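Local structure of ABC-type amino acid transport system, periplasmic component (Caldanaerobacter subterraneus subsp. tengcongensis MB4, 4YMX) at residues A111-K114 against D118-D121. The protein binds arginine as the substrate-binding component of an amino acid ABC transporter, probably delivering it to the membrane-embedded permease. Numbering follows the deposited sequence.
Sequences AERK and DFSD. With ARG (arginine), chain C.
Phe119 packs against Arg113 and Lys114 where the short helix 111-114 of this type II periplasmic binding fold meets strand 117-124, an outermost strand of a five-stranded mixed sheet. The packing is nonpolar: Arg113 CB lies at the edge of the phenyl ring, near its plane, 3.6 Å from Phe119 CE2, while the aliphatic part of Lys114 brings CG to 3.8 Å from Phe119 CD2. Met107 and Pro109 add to the surroundings of the ring. With CG beside the backbone N (chi1 -72°) and the chain extended from there to NE, Arg113 passes the ring and carries its charged end into the cleft.

There the guanidinium grips the carboxylate of the bound arginine through a pair of hydrogen bonds, with the carboxylate carbon lying at the edge of the guanidinium, in its plane. Arg113 NH1 donates to ligand O at 2.8 Å and 165°, and Arg113 NH2 to ligand OXT, also at 2.8 Å. Bonds to the carbonyls of Thr108 and Gly154 help fix the rotation of the group. A methionine here is likely to leave the ligand carboxylate without its paired donors and countercharge.

Polar linkage between the two segments runs through solvent. One water lies 2.9 Å from Lys114 O and 2.8 Å from Asp118 OD1, while Asp118 OD2 accepts a hydrogen bond from Gly229 N.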
loop_
_atom_site.group_PDB
_atom_site.type_symbol
_atom_site.label_atom_id
_atom_site.label_comp_id
_atom_site.label_asym_id
_atom_site.label_seq_id
_atom_site.Cartn_x
_atom_site.Cartn_y
_atom_site.Cartn_z
ATOM N N ALA A 111 15.032 2.957 3.458
ATOM C CA ALA A 111 16.302 3.649 3.290
ATOM C C ALA A 111 16.640 3.805 1.806
ATOM O O ALA A 111 17.121 4.859 1.370
ATOM C CB ALA A 111 17.411 2.901 4.017
ATOM N N GLU A 112 16.373 2.761 1.029
ATOM C CA GLU A 112 16.634 2.798 -0.404
ATOM C C GLU A 112 15.838 3.904 -1.098
ATOM O O GLU A 112 16.386 4.688 -1.878
ATOM C CB GLU A 112 16.316 1.442 -1.036
ATOM C CG GLU A 112 16.474 1.396 -2.546
ATOM C CD GLU A 112 17.925 1.480 -3.001
ATOM O OE1 GLU A 112 18.148 1.617 -4.222
ATOM O OE2 GLU A 112 18.842 1.395 -2.155
ATOM N N ARG A 113 14.543 3.971 -0.811
ATOM C CA ARG A 113 13.692 4.976 -1.434
ATOM C C ARG A 113 14.054 6.402 -1.024
ATOM O O ARG A 113 13.889 7.329 -1.810
ATOM C CB ARG A 113 12.226 4.693 -1.114
ATOM C CG ARG A 113 11.676 3.490 -1.845
ATOM C CD ARG A 113 10.373 3.067 -1.237
ATOM N NE ARG A 113 9.819 1.918 -1.937
ATOM C CZ ARG A 113 8.787 1.209 -1.491
ATOM N NH1 ARG A 113 8.202 1.534 -0.347
ATOM N NH2 ARG A 113 8.329 0.188 -2.206
ATOM N N LYS A 114 14.539 6.561 0.208
ATOM C CA LYS A 114 14.940 7.868 0.721
ATOM C C LYS A 114 16.085 8.499 -0.077
ATOM O O LYS A 114 16.296 9.711 -0.010
ATOM C CB LYS A 114 15.317 7.772 2.201
ATOM C CG LYS A 114 14.129 7.627 3.134
ATOM C CD LYS A 114 14.599 7.410 4.565
ATOM C CE LYS A 114 13.438 7.352 5.532
ATOM N NZ LYS A 114 13.910 7.117 6.927
ATOM N N ASP A 118 11.682 12.182 -0.733
ATOM C CA ASP A 118 11.612 12.487 0.693
ATOM C C ASP A 118 10.298 11.977 1.282
ATOM O O ASP A 118 9.253 12.032 0.634
ATOM C CB ASP A 118 11.723 13.996 0.932
ATOM C CG ASP A 118 13.111 14.534 0.664
ATOM O OD1 ASP A 118 14.083 13.758 0.736
ATOM O OD2 ASP A 118 13.228 15.745 0.394
ATOM N N PHE A 119 10.355 11.506 2.521
ATOM C CA PHE A 119 9.172 10.957 3.182
ATOM C C PHE A 119 8.749 11.747 4.405
ATOM O O PHE A 119 9.578 12.265 5.165
ATOM C CB PHE A 119 9.394 9.500 3.590
ATOM C CG PHE A 119 9.387 8.545 2.441
ATOM C CD1 PHE A 119 8.195 8.001 1.979
ATOM C CD2 PHE A 119 10.573 8.187 1.820
ATOM C CE1 PHE A 119 8.190 7.109 0.907
ATOM C CE2 PHE A 119 10.577 7.300 0.755
ATOM C CZ PHE A 119 9.379 6.761 0.296
ATOM N N SER A 120 7.438 11.814 4.593
ATOM C CA SER A 120 6.860 12.360 5.809
ATOM C C SER A 120 7.099 11.435 6.988
ATOM O O SER A 120 7.616 10.321 6.848
ATOM C CB SER A 120 5.355 12.532 5.615
ATOM O OG SER A 120 4.713 11.257 5.651
ATOM N N ASP A 121 6.691 11.906 8.157
ATOM C CA ASP A 121 6.576 11.042 9.318
ATOM C C ASP A 121 5.629 9.894 8.984
ATOM O O ASP A 121 4.748 10.029 8.123
ATOM C CB ASP A 121 6.023 11.835 10.504
ATOM C CG ASP A 121 6.967 12.926 10.970
ATOM O OD1 ASP A 121 8.186 12.669 11.040
ATOM O OD2 ASP A 121 6.483 14.031 11.291
HETATM N N ARG C . 3.984 -1.045 1.745
HETATM C CA ARG C . 4.524 -1.724 0.538
HETATM C C ARG C . 5.598 -0.877 -0.121
HETATM O O ARG C . 5.814 0.271 0.262
HETATM C CB ARG C . 3.400 -2.009 -0.459
HETATM C CG ARG C . 2.595 -0.784 -0.847
HETATM C CD ARG C . 1.685 -1.065 -2.032
HETATM N NE ARG C . 0.692 -0.012 -2.191
HETATM C CZ ARG C . -0.238 0.008 -3.138
HETATM N NH1 ARG C . -0.316 -0.963 -4.032
HETATM N NH2 ARG C . -1.090 1.015 -3.189
HETATM O OXT ARG C . 6.269 -1.329 -1.047
HETATM O O HOH W 1 15.035 11.459 1.923
#